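Local coordinates for uncharacterized protein (Bacteroides caccae, PDB 4R4K) that is of unknown function but adopts a cystatin-like fold, belongs to the NTF2 clan and holds polyethylene glycol chains in its crystal form, at residues A[60-63]-A[64-67]; A[23-26]-A[27-30]; A[138-141]-A[142-146]. All coordinates share one frame; numbering follows the deposited sequence.

Contact 1: A[60-63]-A[64-67]; sequences LLDS and ETMK. With PEU (2,5,8,11,14,17,20,23,26,29,32,35,38,41,44,47,50,53,56,59,62,65,68,71,74,77,80-heptacosaoxadooctacontan-82-ol), chain J; PEU (2,5,8,11,14,17,20,23,26,29,32,35,38,41,44,47,50,53,56,59,62,65,68,71,74,77,80-heptacosaoxadooctacontan-82-ol), chain H.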
# COMPACT_ATOMS: atom_id res chain seq x y z
N LEU A 60 -4.40 1.05 6.19
CA LEU A 60 -3.28 1.69 6.84
C LEU A 60 -2.07 0.76 6.93
O LEU A 60 -2.21 -0.40 7.32
CB LEU A 60 -3.71 2.22 8.21
CG LEU A 60 -4.72 3.37 8.18
CD1 LEU A 60 -5.42 3.52 9.52
CD2 LEU A 60 -4.07 4.69 7.80
N LEU A 61 -0.91 1.31 6.58
CA LEU A 61 0.36 0.58 6.53
C LEU A 61 1.21 0.85 7.76
O LEU A 61 1.40 2.00 8.14
CB LEU A 61 1.15 1.01 5.30
CG LEU A 61 0.47 0.63 3.99
CD1 LEU A 61 1.24 1.24 2.85
CD2 LEU A 61 0.33 -0.88 3.82
N ASP A 62 1.66 -0.22 8.42
CA ASP A 62 2.47 -0.08 9.62
C ASP A 62 3.95 -0.28 9.38
O ASP A 62 4.35 -0.62 8.27
CB ASP A 62 1.92 -0.98 10.74
CG ASP A 62 2.13 -2.46 10.51
OD1 ASP A 62 2.94 -2.87 9.65
OD2 ASP A 62 1.48 -3.24 11.24
N SER A 63 4.75 -0.05 10.41
CA SER A 63 6.22 -0.06 10.25
C SER A 63 6.73 -1.44 9.90
O SER A 63 7.68 -1.57 9.13
CB SER A 63 6.91 0.46 11.50
OG SER A 63 6.60 -0.34 12.61
N GLU A 64 6.12 -2.48 10.47
CA GLU A 64 6.54 -3.84 10.20
C GLU A 64 6.34 -4.19 8.72
O GLU A 64 7.20 -4.84 8.10
CB GLU A 64 5.76 -4.81 11.10
CG GLU A 64 6.07 -4.66 12.58
CD GLU A 64 5.38 -3.49 13.31
OE1 GLU A 64 4.51 -2.79 12.73
OE2 GLU A 64 5.71 -3.27 14.50
N THR A 65 5.23 -3.76 8.15
CA THR A 65 4.93 -4.03 6.76
C THR A 65 5.93 -3.34 5.83
O THR A 65 6.30 -3.91 4.79
CB THR A 65 3.49 -3.63 6.42
OG1 THR A 65 2.60 -4.47 7.17
CG2 THR A 65 3.16 -3.81 4.94
N MSE A 66 6.39 -2.16 6.21
CA MSE A 66 7.25 -1.37 5.34
C MSE A 66 8.73 -1.72 5.46
O MSE A 66 9.56 -1.06 4.86
CB MSE A 66 7.00 0.11 5.59
CG MSE A 66 5.58 0.54 5.24
SE MSE A 66 5.20 0.22 3.33
CE MSE A 66 6.84 0.85 2.51
N LYS A 67 9.08 -2.73 6.25
CA LYS A 67 10.48 -3.14 6.44
C LYS A 67 10.94 -3.96 5.24
O LYS A 67 10.17 -4.77 4.74
CB LYS A 67 10.61 -4.04 7.67
CG LYS A 67 10.78 -3.38 9.01
CD LYS A 67 11.69 -4.23 9.90
CE LYS A 67 11.54 -3.90 11.36
NZ LYS A 67 11.17 -2.49 11.58
OCV PEU J . -3.26 -7.31 17.03
CCW PEU J . -3.58 -6.48 15.92
CCX PEU J . -2.54 -5.38 15.77
OCY PEU J . -2.62 -4.93 14.41
CCZ PEU J . -3.22 -3.65 14.21
CDA PEU J . -2.27 -2.86 13.32
ODB PEU J . -1.17 -2.43 14.11
CDC PEU J . 0.05 -2.21 13.39
CDD PEU J . 1.27 -2.65 14.22
ODE PEU J . 2.18 -1.56 14.40
OCP PEU H . -6.02 -11.38 3.12
CCQ PEU H . -6.28 -9.98 3.17
CCR PEU H . -5.19 -9.23 2.41
OCS PEU H . -3.91 -9.53 2.97
CCT PEU H . -2.96 -10.02 2.00
CCU PEU H . -2.44 -8.89 1.12
OCV PEU H . -1.95 -7.85 1.96
CCW PEU H . -1.15 -6.88 1.29
CCX PEU H . -1.17 -5.60 2.10
OCY PEU H . -0.71 -5.81 3.44
CCZ PEU H . -0.65 -4.62 4.25
CDA PEU H . -2.03 -4.10 4.64
ODB PEU H . -2.11 -3.85 6.05
CDC PEU H . -3.26 -4.40 6.69
CDD PEU H . -3.07 -5.92 6.82
ODE PEU H . -3.93 -6.45 7.84
O HOH W 1 8.71 -2.23 12.99
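Glu64 folds back over Asp62 and Ser63. Its CG stands beside the backbone N and the chain bends at the next bond (chi2 79°), which carries the carboxylate toward both residues. The two carboxylates come together at Asp62 OD2 and Glu64 OE1, 3.4 Å apart, with their planes turned 72° to each other. The closeness of two like charges is likely to be unfavourable and may raise the pKa of one of them. The terminal hydroxyl of one polyethylene glycol chain donates to the same oxygen, PEU ODE to Glu64 OE1 at 3.1 Å, and this glycol also bonds to His153.

Thr65 grips the other oxygen of Asp62 twice. Its backbone N reaches Asp62 OD1 at 2.9 Å, nearly along the C-O direction, while Thr65 OG1 gives a second bond to Asp62 OD1 from above the carboxylate plane. Two donors on OD1 should restrict rotation of the carboxylate. The methyl CG2 turns instead to Leu61 CD2 and to a second glycol chain.

At Met66, a selenomethionine, the backbone N meets Asp62 O at 3.3 Å in the carbonyl plane, so that side chain and backbone of Asp62 together form an Asx motif. It lies in the loop between strands 48-51 and 69-72 and overlaps the type I turn from Glu64 to Lys67. A bend about CB-CG (chi2 -60°) lays SE against Leu61 CD1, 4.1 Å away, and the pair rests on Val106 and Phe108 of strand 104-110.

Lys67 runs back alongside the turn, its CG near Ser63 O. A water bridges the two side chains, accepting a hydrogen bond from Lys67 NZ at 2.8 Å and bonding to Ser63 OG at 2.9 Å.

Contact 2: A[23-26]-A[27-30]; sequences AAFQ and YTRI. With ACT (acetate ion), chain E.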
# COMPACT_ATOMS: atom_id res chain seq x y z
N ALA A 23 -1.96 7.27 12.10
CA ALA A 23 -3.02 7.15 11.08
C ALA A 23 -3.43 8.50 10.52
O ALA A 23 -3.57 8.66 9.30
CB ALA A 23 -4.22 6.46 11.67
N ALA A 24 -3.62 9.49 11.41
CA ALA A 24 -4.03 10.83 10.95
C ALA A 24 -3.00 11.41 9.99
O ALA A 24 -3.36 11.90 8.91
CB ALA A 24 -4.22 11.76 12.12
N PHE A 25 -1.72 11.30 10.32
CA PHE A 25 -0.68 11.80 9.42
C PHE A 25 -0.66 11.01 8.11
O PHE A 25 -0.55 11.58 7.01
CB PHE A 25 0.70 11.74 10.09
CG PHE A 25 1.81 12.22 9.22
CD1 PHE A 25 2.01 13.56 9.00
CD2 PHE A 25 2.67 11.31 8.58
CE1 PHE A 25 3.05 13.99 8.20
CE2 PHE A 25 3.71 11.74 7.77
CZ PHE A 25 3.90 13.09 7.58
N GLN A 26 -0.73 9.68 8.22
CA GLN A 26 -0.72 8.83 7.04
C GLN A 26 -1.77 9.26 6.00
O GLN A 26 -1.46 9.40 4.80
CB GLN A 26 -0.90 7.35 7.44
CG GLN A 26 -0.85 6.42 6.24
CD GLN A 26 -0.59 4.94 6.54
OE1 GLN A 26 -1.11 4.09 5.82
NE2 GLN A 26 0.19 4.63 7.58
N TYR A 27 -3.00 9.46 6.45
CA TYR A 27 -4.06 9.87 5.54
C TYR A 27 -3.76 11.20 4.83
O TYR A 27 -4.08 11.38 3.64
CB TYR A 27 -5.40 10.00 6.25
CG TYR A 27 -6.10 8.70 6.51
CD1 TYR A 27 -6.46 7.86 5.46
CD2 TYR A 27 -6.43 8.33 7.80
CE1 TYR A 27 -7.14 6.68 5.71
CE2 TYR A 27 -7.09 7.16 8.06
CZ TYR A 27 -7.45 6.35 7.00
OH TYR A 27 -8.08 5.19 7.28
N THR A 28 -3.07 12.10 5.50
CA THR A 28 -2.71 13.40 4.88
C THR A 28 -1.66 13.27 3.79
O THR A 28 -1.49 14.19 2.98
CB THR A 28 -2.20 14.47 5.90
OG1 THR A 28 -0.89 14.16 6.39
CG2 THR A 28 -3.18 14.68 7.05
N ARG A 29 -0.93 12.14 3.77
CA ARG A 29 0.16 11.94 2.81
C ARG A 29 -0.13 10.90 1.74
O ARG A 29 0.78 10.29 1.19
CB ARG A 29 1.44 11.62 3.55
CG ARG A 29 1.95 12.75 4.41
CD ARG A 29 2.11 14.06 3.64
NE ARG A 29 2.87 15.01 4.44
CZ ARG A 29 4.19 15.02 4.56
NH1 ARG A 29 4.97 14.17 3.89
NH2 ARG A 29 4.75 15.90 5.37
N ILE A 30 -1.40 10.73 1.42
CA ILE A 30 -1.80 9.89 0.33
C ILE A 30 -2.63 10.73 -0.63
O ILE A 30 -3.55 11.43 -0.19
CB ILE A 30 -2.62 8.68 0.81
CG1 ILE A 30 -1.81 7.88 1.85
CG2 ILE A 30 -2.97 7.83 -0.40
CD1 ILE A 30 -2.62 6.89 2.65
C ACT E . 2.35 18.29 7.85
O ACT E . 3.35 17.80 7.29
OXT ACT E . 1.98 19.45 7.58
CH3 ACT E . 1.61 17.48 8.87
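Phe25 holds CG anti to the backbone N (chi1 179°), and Arg29, four residues on, bends at its second torsion (chi2 -54°), which lays the arginine chain across the phenyl ring. The contact lies on the short helix 23-28 and the residues just after it, in this cystatin-like fold. Arg29 CG sits over one ring face, offset toward the rim, in a CH-pi contact 4.1 Å from the centroid of the Phe25 ring. Farther out, Phe25 CZ lies over the centre of the guanidinium, 3.6 Å from Arg29 CZ. The two planes are inclined by 57°, so the ring meets the guanidinium with one corner.

The polar end of Arg29 has other partners: NH2 forms a salt bridge with Glu10, NH1 bonds to Trp116 O, and an acetate, probably from the crystallisation liquor, accepts a bond from Arg29 NH2 at its O, 3.0 Å away, in the guanidinium plane. A methionine in place of Arg29 would probably leave Glu10 without its positive mate and the Phe25 face only partly covered.

Along the backbone, Tyr27 N bonds to Ala23 O at 3.0 Å. Arg29 N bonds to Gln26 O, three residues back, at 3.0 Å and only weakly to Phe25 O. Thr28 turns its hydroxyl back onto the helix, where OG1 donates to a lone pair of Phe25 O at 2.7 Å.

Contact 3: A[138-141]-A[142-146]; sequences TIQQ and VKEEN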
# COMPACT_ATOMS: atom_id res chain seq x y z
N THR A 138 -15.16 -6.59 2.10
CA THR A 138 -13.71 -6.43 2.19
C THR A 138 -13.35 -5.03 2.67
O THR A 138 -12.49 -4.86 3.54
CB THR A 138 -13.05 -6.72 0.84
OG1 THR A 138 -13.35 -8.07 0.51
CG2 THR A 138 -11.53 -6.55 0.89
N ILE A 139 -14.01 -4.04 2.11
CA ILE A 139 -13.80 -2.66 2.54
C ILE A 139 -14.11 -2.50 4.04
O ILE A 139 -13.38 -1.84 4.76
CB ILE A 139 -14.61 -1.69 1.67
CG1 ILE A 139 -14.04 -1.67 0.24
CG2 ILE A 139 -14.58 -0.29 2.27
CD1 ILE A 139 -14.92 -0.98 -0.78
N GLN A 140 -15.17 -3.15 4.51
CA GLN A 140 -15.51 -3.13 5.93
C GLN A 140 -14.43 -3.84 6.78
O GLN A 140 -14.15 -3.40 7.88
CB GLN A 140 -16.90 -3.75 6.16
CG GLN A 140 -17.33 -3.84 7.63
CD GLN A 140 -17.43 -2.49 8.33
OE1 GLN A 140 -17.77 -1.49 7.71
NE2 GLN A 140 -17.12 -2.46 9.62
N GLN A 141 -13.88 -4.94 6.28
CA GLN A 141 -12.78 -5.64 6.97
C GLN A 141 -11.57 -4.73 7.11
O GLN A 141 -10.92 -4.69 8.16
CB GLN A 141 -12.41 -6.93 6.24
CG GLN A 141 -13.44 -8.03 6.40
CD GLN A 141 -13.25 -9.18 5.43
OE1 GLN A 141 -12.24 -9.28 4.73
NE2 GLN A 141 -14.24 -10.07 5.39
N VAL A 142 -11.26 -4.00 6.04
CA VAL A 142 -10.17 -3.02 6.07
C VAL A 142 -10.43 -1.92 7.09
O VAL A 142 -9.55 -1.55 7.87
CB VAL A 142 -9.92 -2.43 4.66
CG1 VAL A 142 -8.99 -1.21 4.74
CG2 VAL A 142 -9.36 -3.50 3.74
N LYS A 143 -11.66 -1.44 7.16
CA LYS A 143 -12.04 -0.49 8.19
C LYS A 143 -11.77 -1.01 9.62
O LYS A 143 -11.31 -0.27 10.50
CB LYS A 143 -13.52 -0.15 8.07
CG LYS A 143 -13.97 0.90 9.08
CD LYS A 143 -15.43 1.25 8.94
CE LYS A 143 -15.83 2.27 9.98
NZ LYS A 143 -17.13 2.91 9.64
N GLU A 144 -12.11 -2.26 9.86
CA GLU A 144 -11.90 -2.90 11.16
C GLU A 144 -10.40 -3.06 11.46
O GLU A 144 -9.94 -2.79 12.58
CB GLU A 144 -12.64 -4.23 11.20
CG GLU A 144 -14.15 -4.03 11.24
CD GLU A 144 -14.96 -5.22 10.75
OE1 GLU A 144 -14.40 -6.31 10.50
OE2 GLU A 144 -16.20 -5.07 10.66
N GLU A 145 -9.61 -3.45 10.47
CA GLU A 145 -8.14 -3.44 10.63
C GLU A 145 -7.61 -2.05 10.96
O GLU A 145 -6.69 -1.88 11.76
CB GLU A 145 -7.46 -4.00 9.37
CG GLU A 145 -7.83 -5.44 9.04
CD GLU A 145 -7.16 -6.47 9.93
OE1 GLU A 145 -6.14 -6.16 10.59
OE2 GLU A 145 -7.68 -7.61 9.97
N ASN A 146 -8.17 -1.05 10.30
CA ASN A 146 -7.77 0.32 10.52
C ASN A 146 -8.14 0.81 11.92
O ASN A 146 -7.39 1.53 12.53
CB ASN A 146 -8.36 1.21 9.45
CG ASN A 146 -7.70 1.05 8.10
OD1 ASN A 146 -6.61 0.47 7.96
ND2 ASN A 146 -8.35 1.59 7.06
O HOH W 2 -18.39 0.64 9.62
O HOH W 3 -10.59 -7.63 9.54
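Gln140 and Glu144 form a local side-chain contact one turn apart on the long helix 135-152, on a flank where the polar chains face solvent. The glutamine CG lies opposite the backbone N (chi1 177°), and a bend at the next bond brings the carboxamide round toward the following turn. There Gln140 NE2 donates to Glu144 OE2 at 3.0 Å. The bond is nearly straight (169° at the hydrogen) and leaves within the amide plane, but it arrives on the anti side of the carboxylate and out of its plane, the two flat groups being turned 67° against each other.

The other end of the same amide is used as well. Gln140 OE1 accepts from a water at 2.9 Å, and this water in turn accepts a hydrogen bond from Lys143 NZ at 2.6 Å. Fully extended, Lys143 passes its CD beside that oxygen, 3.8 Å from Gln140 OE1.

Beneath these chains runs the i to i+4 bonding that defines an alpha-helix, here from Val142 N to Thr138 O at 2.9 Å and onward through Glu145 N to Gln141 O. In this cystatin-like fold helix 135-152 follows the last strand of the five-stranded antiparallel sheet. Val142 rests on Trp125 and Tyr126 and Thr138 on Tyr126 and Leu130, while Thr138 OG1 bonds back to Glu134 O.

Glu145 lays its CG against Gln141 O. A water donates to both Glu145 OE2, at 2.9 Å, and Gln141 O, the latter at 3.3 Å, while the glutamate also borders a pocket occupied by polyethylene glycol.

Overall arrangement
Along the chain the order is contact 2, contact 1, contact 3, all within a single domain family of the NTF2 clan. Their centres lie about 13 Å (1 and 2), 16 Å (1 and 3) and 17 Å (2 and 3) apart. The loop of 60-67 runs between helices 23-28 and 135-152 and is tied to each: Leu61 N probably bonds to Gln26 OE1, Leu60 N to Asn146 OD1. Leu60 also packs on Ala23 and Tyr27. Contact 1 further rests on strand 104-110 of the five-stranded antiparallel sheet. Polyethylene glycol is bound beside contacts 1 and 3, at residues of loop and long helix alike; what this surface binds in the cell cannot be read from the structure.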